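Local coordinates for conserved protein (PDB 4DPO) that is of unknown function but belongs to the antibiotic biosynthesis monooxygenase family and may have a related catalytic activity, at residues N44-L49 with Y62-E67; M76-K81 with D87-S92; Q40-L45 with E72-L77. All coordinates share one frame; numbering follows the deposited sequence.

Contact 1 of 3, residues N44-L49 with Y62-E67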
loop_
_atom_site.group_PDB
_atom_site.type_symbol
_atom_site.label_atom_id
_atom_site.label_comp_id
_atom_site.label_asym_id
_atom_site.label_seq_id
_atom_site.Cartn_x
_atom_site.Cartn_y
_atom_site.Cartn_z
ATOM N N ASN A 44 9.331 -1.898 18.725
ATOM C CA ASN A 44 9.604 -3.183 19.362
ATOM C C ASN A 44 8.411 -4.093 19.297
ATOM O O ASN A 44 8.560 -5.314 19.243
ATOM C CB ASN A 44 10.084 -3.029 20.812
ATOM C CG ASN A 44 11.285 -2.092 20.925
ATOM O OD1 ASN A 44 12.230 -2.177 20.120
ATOM N ND2 ASN A 44 11.234 -1.159 21.891
ATOM N N LEU A 45 7.217 -3.510 19.283
ATOM C CA LEU A 45 5.996 -4.337 19.168
ATOM C C LEU A 45 5.760 -4.900 17.757
ATOM O O LEU A 45 5.437 -6.086 17.631
ATOM C CB LEU A 45 4.759 -3.601 19.699
ATOM C CG LEU A 45 4.757 -3.394 21.220
ATOM C CD1 LEU A 45 3.797 -2.274 21.589
ATOM C CD2 LEU A 45 4.500 -4.724 21.945
ATOM N N CYS A 46 5.965 -4.080 16.713
ATOM C CA CYS A 46 6.031 -4.602 15.339
ATOM C C CYS A 46 7.049 -5.721 15.121
ATOM O O CYS A 46 6.748 -6.664 14.405
ATOM C CB CYS A 46 6.324 -3.520 14.329
ATOM S SG CYS A 46 5.236 -2.105 14.372
ATOM N N LYS A 47 8.254 -5.617 15.718
ATOM C CA LYS A 47 9.299 -6.662 15.572
ATOM C C LYS A 47 8.716 -8.005 15.904
ATOM O O LYS A 47 8.849 -8.951 15.094
ATOM C CB LYS A 47 10.554 -6.386 16.407
ATOM N N SER A 48 8.005 -8.099 17.027
ATOM C CA SER A 48 7.473 -9.425 17.395
ATOM C C SER A 48 6.316 -9.844 16.501
ATOM O O SER A 48 6.084 -11.035 16.220
ATOM C CB SER A 48 7.070 -9.500 18.893
ATOM O OG SER A 48 7.743 -8.528 19.681
ATOM N N LEU A 49 5.558 -8.847 16.084
ATOM C CA LEU A 49 4.379 -9.089 15.295
ATOM C C LEU A 49 4.753 -9.572 13.901
ATOM O O LEU A 49 4.040 -10.386 13.360
ATOM C CB LEU A 49 3.524 -7.826 15.224
ATOM C CG LEU A 49 2.213 -7.965 14.440
ATOM C CD1 LEU A 49 1.346 -9.101 15.014
ATOM C CD2 LEU A 49 1.478 -6.650 14.386
ATOM N N TYR A 62 4.735 -8.670 4.515
ATOM C CA TYR A 62 4.276 -8.004 5.694
ATOM C C TYR A 62 5.443 -7.217 6.177
ATOM O O TYR A 62 6.459 -7.782 6.457
ATOM C CB TYR A 62 3.894 -9.008 6.750
ATOM C CG TYR A 62 3.135 -8.377 7.892
ATOM C CD1 TYR A 62 3.788 -7.695 8.926
ATOM C CD2 TYR A 62 1.746 -8.435 7.922
ATOM C CE1 TYR A 62 3.048 -7.096 9.972
ATOM C CE2 TYR A 62 1.015 -7.858 8.944
ATOM C CZ TYR A 62 1.644 -7.207 9.969
ATOM O OH TYR A 62 0.832 -6.670 10.954
ATOM N N GLY A 63 5.324 -5.910 6.232
ATOM C CA GLY A 63 6.422 -5.072 6.644
ATOM C C GLY A 63 5.872 -3.795 7.212
ATOM O O GLY A 63 4.667 -3.522 7.027
ATOM N N VAL A 64 6.713 -3.017 7.887
ATOM C CA VAL A 64 6.295 -1.663 8.253
ATOM C C VAL A 64 7.128 -0.566 7.619
ATOM O O VAL A 64 8.350 -0.674 7.553
ATOM C CB VAL A 64 6.053 -1.459 9.807
ATOM C CG1 VAL A 64 6.835 -2.418 10.636
ATOM C CG2 VAL A 64 6.283 -0.011 10.226
ATOM N N TYR A 65 6.463 0.468 7.141
ATOM C CA TYR A 65 7.110 1.436 6.319
ATOM C C TYR A 65 6.910 2.863 6.901
ATOM O O TYR A 65 5.936 3.108 7.624
ATOM C CB TYR A 65 6.533 1.317 4.920
ATOM C CG TYR A 65 6.855 0.003 4.175
ATOM C CD1 TYR A 65 6.201 -1.211 4.486
ATOM C CD2 TYR A 65 7.772 -0.007 3.122
ATOM C CE1 TYR A 65 6.479 -2.394 3.817
ATOM C CE2 TYR A 65 8.075 -1.185 2.452
ATOM C CZ TYR A 65 7.433 -2.383 2.798
ATOM O OH TYR A 65 7.775 -3.551 2.094
ATOM N N GLN A 66 7.788 3.820 6.599
ATOM C CA GLN A 66 7.637 5.150 7.177
ATOM C C GLN A 66 7.572 6.155 6.078
ATOM O O GLN A 66 8.325 6.054 5.119
ATOM C CB GLN A 66 8.817 5.481 8.038
ATOM C CG GLN A 66 8.857 6.904 8.508
ATOM C CD GLN A 66 10.224 7.241 9.078
ATOM O OE1 GLN A 66 11.186 7.369 8.338
ATOM N NE2 GLN A 66 10.317 7.371 10.401
ATOM N N GLU A 67 6.656 7.114 6.189
ATOM C CA GLU A 67 6.483 8.099 5.152
ATOM C C GLU A 67 7.671 9.008 5.196
ATOM O O GLU A 67 8.143 9.360 6.282
ATOM C CB GLU A 67 5.252 8.943 5.366
ATOM C CG GLU A 67 5.198 10.010 4.309
ATOM C CD GLU A 67 3.831 10.506 3.991
ATOM O OE1 GLU A 67 3.016 10.588 4.918
ATOM O OE2 GLU A 67 3.583 10.848 2.805
#
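Cys46 and Val64 mark the nearest backbone approach between helix segment 44-49 and strand segment 62-67, with their CA atoms 7.7 Å apart. One helical turn on, the separation grows to 9.7 Å between the CA atoms of Leu49 and Tyr62, and longer side chains bridge the gap there. No hydrogen bond joins the segments; the contact is made by apolar groups and one phenol.

At the near end, Cys46 and Val64 both direct their CB atoms at the opposing segment. Val64 CG1 is the branch that touches, 3.9 Å from Cys46 CB and 4.1 Å from Cys46 SG, so one methyl rests against the whole short cysteine side chain. At the far end, Leu49 and Tyr62 meet with their side chains roughly perpendicular. The tyrosine holds CG anti to its backbone N (chi1 -168°), which raises the ring from the sheet to the helix, and its OH lies 3.5 Å from Leu49 CD2. That methyl is oblique to the ring and contacts its phenolic end.

Tyr62 also packs on Thr53 and Leu54 farther along helix 39-54 and on Glu78 of strand 73-80. Leu49 reaches in addition to His94 and Leu102 of helix 93-104. Beyond Val64, residues 65-67 form an antiparallel ladder with a strand of the second subunit, continuing the sheet across the interface.

Contact 2 of 3, residues M76-K81 with D87-S92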
loop_
_atom_site.group_PDB
_atom_site.type_symbol
_atom_site.label_atom_id
_atom_site.label_comp_id
_atom_site.label_asym_id
_atom_site.label_seq_id
_atom_site.Cartn_x
_atom_site.Cartn_y
_atom_site.Cartn_z
HETATM N N MSE A 76 1.580 -0.061 7.909
HETATM C CA MSE A 76 1.750 -1.495 7.732
HETATM C C MSE A 76 1.347 -1.910 6.306
HETATM O O MSE A 76 0.272 -1.548 5.821
HETATM C CB MSE A 76 0.881 -2.254 8.705
HETATM C CG MSE A 76 1.626 -3.068 9.708
HETATM SE SE MSE A 76 1.894 -1.837 11.235
HETATM C CE MSE A 76 1.990 -0.077 10.419
ATOM N N LEU A 77 2.208 -2.650 5.621
ATOM C CA LEU A 77 1.913 -2.984 4.231
ATOM C C LEU A 77 1.980 -4.466 4.133
ATOM O O LEU A 77 2.989 -5.045 4.500
ATOM C CB LEU A 77 2.853 -2.294 3.235
ATOM C CG LEU A 77 2.788 -0.759 3.186
ATOM C CD1 LEU A 77 3.645 -0.329 2.024
ATOM C CD2 LEU A 77 1.371 -0.182 3.029
ATOM N N GLU A 78 0.895 -5.077 3.677
ATOM C CA GLU A 78 0.777 -6.511 3.754
ATOM C C GLU A 78 0.192 -7.059 2.479
ATOM O O GLU A 78 -0.468 -6.320 1.723
ATOM C CB GLU A 78 -0.140 -6.907 4.907
ATOM C CG GLU A 78 -0.123 -5.924 6.052
ATOM C CD GLU A 78 -1.152 -6.249 7.115
ATOM O OE1 GLU A 78 -1.940 -7.184 6.924
ATOM O OE2 GLU A 78 -1.181 -5.580 8.161
ATOM N N GLU A 79 0.440 -8.352 2.251
ATOM C CA GLU A 79 -0.235 -9.054 1.209
ATOM C C GLU A 79 -0.495 -10.462 1.639
ATOM O O GLU A 79 0.379 -11.139 2.135
ATOM C CB GLU A 79 0.589 -9.007 -0.076
ATOM C CG GLU A 79 -0.234 -9.383 -1.321
ATOM C CD GLU A 79 0.635 -9.562 -2.560
ATOM O OE1 GLU A 79 1.751 -8.955 -2.585
ATOM O OE2 GLU A 79 0.212 -10.301 -3.495
ATOM N N TRP A 80 -1.712 -10.873 1.402
ATOM C CA TRP A 80 -2.288 -12.073 1.911
ATOM C C TRP A 80 -2.788 -12.844 0.720
ATOM O O TRP A 80 -3.287 -12.221 -0.224
ATOM C CB TRP A 80 -3.472 -11.703 2.809
ATOM C CG TRP A 80 -2.979 -11.120 4.084
ATOM C CD1 TRP A 80 -2.919 -9.808 4.416
ATOM C CD2 TRP A 80 -2.380 -11.836 5.181
ATOM N NE1 TRP A 80 -2.350 -9.660 5.659
ATOM C CE2 TRP A 80 -2.019 -10.896 6.146
ATOM C CE3 TRP A 80 -2.150 -13.194 5.445
ATOM C CZ2 TRP A 80 -1.425 -11.262 7.343
ATOM C CZ3 TRP A 80 -1.570 -13.550 6.638
ATOM C CH2 TRP A 80 -1.207 -12.604 7.558
ATOM N N LYS A 81 -2.654 -14.180 0.745
ATOM C CA LYS A 81 -3.080 -15.079 -0.349
ATOM C C LYS A 81 -4.567 -14.789 -0.696
ATOM O O LYS A 81 -4.952 -14.755 -1.872
ATOM C CB LYS A 81 -2.761 -16.573 0.018
ATOM C CG LYS A 81 -3.622 -17.779 -0.593
ATOM N N ASP A 87 -8.426 -13.063 7.502
ATOM C CA ASP A 87 -9.390 -13.333 8.523
ATOM C C ASP A 87 -8.732 -14.153 9.644
ATOM O O ASP A 87 -8.909 -13.833 10.816
ATOM C CB ASP A 87 -10.658 -13.967 7.918
ATOM C CG ASP A 87 -11.946 -13.566 8.680
ATOM N N GLN A 88 -7.911 -15.144 9.300
ATOM C CA GLN A 88 -7.155 -15.863 10.335
ATOM C C GLN A 88 -6.112 -15.008 11.006
ATOM O O GLN A 88 -5.900 -15.149 12.211
ATOM C CB GLN A 88 -6.460 -17.084 9.788
ATOM C CG GLN A 88 -7.387 -18.253 9.513
ATOM C CD GLN A 88 -6.664 -19.243 8.617
ATOM O OE1 GLN A 88 -5.473 -19.564 8.842
ATOM N NE2 GLN A 88 -7.347 -19.682 7.555
ATOM N N HIS A 89 -5.461 -14.131 10.244
ATOM C CA HIS A 89 -4.525 -13.175 10.840
ATOM C C HIS A 89 -5.111 -12.395 12.021
ATOM O O HIS A 89 -4.528 -12.403 13.099
ATOM C CB HIS A 89 -4.024 -12.191 9.814
ATOM C CG HIS A 89 -3.122 -11.143 10.379
ATOM N ND1 HIS A 89 -1.968 -11.446 11.072
ATOM C CD2 HIS A 89 -3.193 -9.789 10.341
ATOM C CE1 HIS A 89 -1.362 -10.324 11.430
ATOM N NE2 HIS A 89 -2.089 -9.302 11.008
ATOM N N ILE A 90 -6.240 -11.715 11.811
ATOM C CA ILE A 90 -6.828 -10.873 12.858
ATOM C C ILE A 90 -7.468 -11.681 14.007
ATOM O O ILE A 90 -7.684 -11.155 15.097
ATOM C CB ILE A 90 -7.789 -9.788 12.277
ATOM C CG1 ILE A 90 -9.131 -10.381 11.845
ATOM C CG2 ILE A 90 -7.165 -9.110 11.094
ATOM N N ARG A 91 -7.750 -12.961 13.757
ATOM C CA ARG A 91 -8.243 -13.889 14.782
ATOM C C ARG A 91 -7.055 -14.631 15.444
ATOM O O ARG A 91 -7.240 -15.472 16.326
ATOM C CB ARG A 91 -9.279 -14.868 14.198
ATOM N N SER A 92 -5.822 -14.324 15.052
ATOM C CA SER A 92 -4.680 -15.039 15.636
ATOM C C SER A 92 -4.279 -14.537 17.062
ATOM O O SER A 92 -4.557 -13.380 17.448
ATOM C CB SER A 92 -3.490 -15.012 14.681
ATOM O OG SER A 92 -2.725 -13.840 14.881
#
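Trp80, near the end of strand 73-80, meets His89 of helix 83-90 where a ferredoxin-like beta-alpha-beta-beta-alpha-beta fold passes from its third strand in chain order to the following helices. The CA atoms of the two residues are 9.3 Å apart, and aromatic side chains span that distance.

Ring packing carries most of the contact. Trp80 CZ2 lies over one face of the His89 imidazole, offset toward its rim and 3.5 Å from His89 CG. The neighbouring indole atom CH2 is 3.6 Å from His89 CB, so the CZ2-CH2 side of the six-membered ring lies against both the base of the imidazole and the methylene that carries it. The planes are inclined at 34°, an oblique pairing that is neither stack nor T-shape. His89 CB points toward the strand, and a trans chi1 (177°) then carries the imidazole on to the indole. Phe95 meets the imidazole ring as well, and Thr53 of helix 39-54 touches both Trp80 and His89.

Polar bonds tie each side separately. His89 ND1 is hydrogen-bonded to Glu56 OE2, a partner beyond the two segments. On the helical side, His89 O accepts from Ser92 OG at 2.9 Å and from Ser92 N at 3.0 Å, while Ser92 stands at the N-cap of the next helix. On the strand, Trp80 NE1 donates to Glu78 OE1 at 2.8 Å, in the indole plane and almost perfectly straight at 178°, meeting the carboxylate oxygen on its anti side.

Contact 3 of 3, residues Q40-L45 with E72-L77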
loop_
_atom_site.group_PDB
_atom_site.type_symbol
_atom_site.label_atom_id
_atom_site.label_comp_id
_atom_site.label_asym_id
_atom_site.label_seq_id
_atom_site.Cartn_x
_atom_site.Cartn_y
_atom_site.Cartn_z
ATOM N N GLN A 40 9.968 4.122 19.695
ATOM C CA GLN A 40 10.772 2.941 20.033
ATOM C C GLN A 40 9.908 1.781 20.506
ATOM O O GLN A 40 10.152 0.642 20.078
ATOM C CB GLN A 40 11.928 3.235 21.024
ATOM N N GLU A 41 8.911 2.059 21.365
ATOM C CA GLU A 41 8.009 0.993 21.894
ATOM C C GLU A 41 7.089 0.379 20.824
ATOM O O GLU A 41 6.788 -0.822 20.844
ATOM C CB GLU A 41 7.170 1.479 23.093
ATOM N N PHE A 42 6.652 1.222 19.901
ATOM C CA PHE A 42 5.871 0.807 18.783
ATOM C C PHE A 42 6.688 -0.139 17.943
ATOM O O PHE A 42 6.267 -1.279 17.719
ATOM C CB PHE A 42 5.518 2.012 17.962
ATOM C CG PHE A 42 4.636 1.705 16.810
ATOM C CD1 PHE A 42 5.160 1.573 15.529
ATOM C CD2 PHE A 42 3.272 1.541 16.989
ATOM C CE1 PHE A 42 4.326 1.290 14.430
ATOM C CE2 PHE A 42 2.433 1.259 15.895
ATOM C CZ PHE A 42 2.956 1.146 14.617
HETATM N N MSE A 43 7.855 0.320 17.484
HETATM C CA MSE A 43 8.794 -0.553 16.741
HETATM C C MSE A 43 9.076 -1.870 17.410
HETATM O O MSE A 43 9.056 -2.880 16.728
HETATM C CB MSE A 43 10.130 0.114 16.438
HETATM C CG MSE A 43 10.026 1.405 15.616
HETATM SE SE MSE A 43 9.195 1.084 13.875
HETATM C CE MSE A 43 9.779 2.789 13.089
ATOM N N ASN A 44 9.331 -1.898 18.725
ATOM C CA ASN A 44 9.604 -3.183 19.362
ATOM C C ASN A 44 8.411 -4.093 19.297
ATOM O O ASN A 44 8.560 -5.314 19.243
ATOM C CB ASN A 44 10.084 -3.029 20.812
ATOM C CG ASN A 44 11.285 -2.092 20.925
ATOM O OD1 ASN A 44 12.230 -2.177 20.120
ATOM N ND2 ASN A 44 11.234 -1.159 21.891
ATOM N N LEU A 45 7.217 -3.510 19.283
ATOM C CA LEU A 45 5.996 -4.337 19.168
ATOM C C LEU A 45 5.760 -4.900 17.757
ATOM O O LEU A 45 5.437 -6.086 17.631
ATOM C CB LEU A 45 4.759 -3.601 19.699
ATOM C CG LEU A 45 4.757 -3.394 21.220
ATOM C CD1 LEU A 45 3.797 -2.274 21.589
ATOM C CD2 LEU A 45 4.500 -4.724 21.945
ATOM N N GLU A 72 6.787 9.890 11.901
ATOM C CA GLU A 72 5.791 9.425 12.843
ATOM C C GLU A 72 4.598 8.782 12.162
ATOM O O GLU A 72 3.754 8.181 12.834
ATOM C CB GLU A 72 5.295 10.582 13.683
ATOM C CG GLU A 72 6.128 10.740 14.948
ATOM C CD GLU A 72 7.301 11.700 14.750
ATOM O OE1 GLU A 72 7.027 12.817 14.216
ATOM O OE2 GLU A 72 8.464 11.343 15.118
ATOM N N ILE A 73 4.501 8.964 10.846
ATOM C CA ILE A 73 3.548 8.255 10.052
ATOM C C ILE A 73 4.200 6.924 9.737
ATOM O O ILE A 73 5.101 6.880 8.930
ATOM C CB ILE A 73 3.327 9.001 8.742
ATOM C CG1 ILE A 73 2.892 10.457 9.016
ATOM C CG2 ILE A 73 2.366 8.205 7.820
ATOM C CD1 ILE A 73 1.421 10.660 9.515
ATOM N N LEU A 74 3.743 5.854 10.373
ATOM C CA LEU A 74 4.270 4.504 10.175
ATOM C C LEU A 74 3.217 3.448 9.644
ATOM O O LEU A 74 2.332 2.969 10.402
ATOM C CB LEU A 74 4.868 4.004 11.473
ATOM C CG LEU A 74 6.345 4.185 11.885
ATOM C CD1 LEU A 74 7.275 4.440 10.748
ATOM C CD2 LEU A 74 6.521 5.232 12.981
ATOM N N THR A 75 3.327 3.054 8.370
ATOM C CA THR A 75 2.262 2.282 7.755
ATOM C C THR A 75 2.583 0.793 7.751
ATOM O O THR A 75 3.738 0.419 7.709
ATOM C CB THR A 75 1.968 2.865 6.395
ATOM O OG1 THR A 75 1.561 4.247 6.568
ATOM C CG2 THR A 75 0.870 2.092 5.660
HETATM N N MSE A 76 1.580 -0.061 7.909
HETATM C CA MSE A 76 1.750 -1.495 7.732
HETATM C C MSE A 76 1.347 -1.910 6.306
HETATM O O MSE A 76 0.272 -1.548 5.821
HETATM C CB MSE A 76 0.881 -2.254 8.705
HETATM C CG MSE A 76 1.626 -3.068 9.708
HETATM SE SE MSE A 76 1.894 -1.837 11.235
HETATM C CE MSE A 76 1.990 -0.077 10.419
ATOM N N LEU A 77 2.208 -2.650 5.621
ATOM C CA LEU A 77 1.913 -2.984 4.231
ATOM C C LEU A 77 1.980 -4.466 4.133
ATOM O O LEU A 77 2.989 -5.045 4.500
ATOM C CB LEU A 77 2.853 -2.294 3.235
ATOM C CG LEU A 77 2.788 -0.759 3.186
ATOM C CD1 LEU A 77 3.645 -0.329 2.024
ATOM C CD2 LEU A 77 1.371 -0.182 3.029
#
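Asn44 N donates to Gln40 O at 3.0 Å, a bond of the helical turn whose Phe42 and Met43 meet Leu74 and Met76 on the strand. Between the two segments the contact is wholly apolar.

In Phe42 a first torsion near 180° (chi1 -177°) swings the ring down to the strand, where CE1 lies 4.1 Å from Leu74 CB. The phenyl group and the leucine run alongside, pointing opposite ways. The selenomethionine methyl of Met76, CE, comes near the ring plane at the edge, 4.5 Å from Phe42 CZ.

Helix 39-54 here belongs to the helical layer that packs on one face of the sheet in the ferredoxin-like fold: the axes of helix 40-45 and strand 73-77 run nearly parallel, 10° apart in direction, at a distance of 11.6 Å. On the opposite side, Thr75 CB points away from the helix, and Thr75 OG1 is hydrogen-bonded to Tyr115 OH of the second subunit.

Met43, also selenomethionine, is bent at its second torsion (chi2 -60°). Its CE thereby ends at the branched tip of Leu74, 3.8 Å from Leu74 CD1 and 3.9 Å from Leu74 CG, with the two side chains nearly square to each other.

How the contacts relate
Contacts 1 and 3 start from overlapping parts of helix 39-54, sharing Asn44 and Leu45, and their centres are only about 5 Å apart. They seat the helix on neighbouring antiparallel strands, 59-67 and 73-80, which are joined to each other by backbone bonds such as Gly63 O to Leu77 N. Contact 2 opens after contact 1 has closed along the chain and begins on Met76 and Leu77, where contact 3 ends. Its centre lies about 17 Å from that of contact 3, across the centre of the chain. Strand 73-80 thus meets one helix early and another late, and the helical layer covers the sheet face turned from the second subunit.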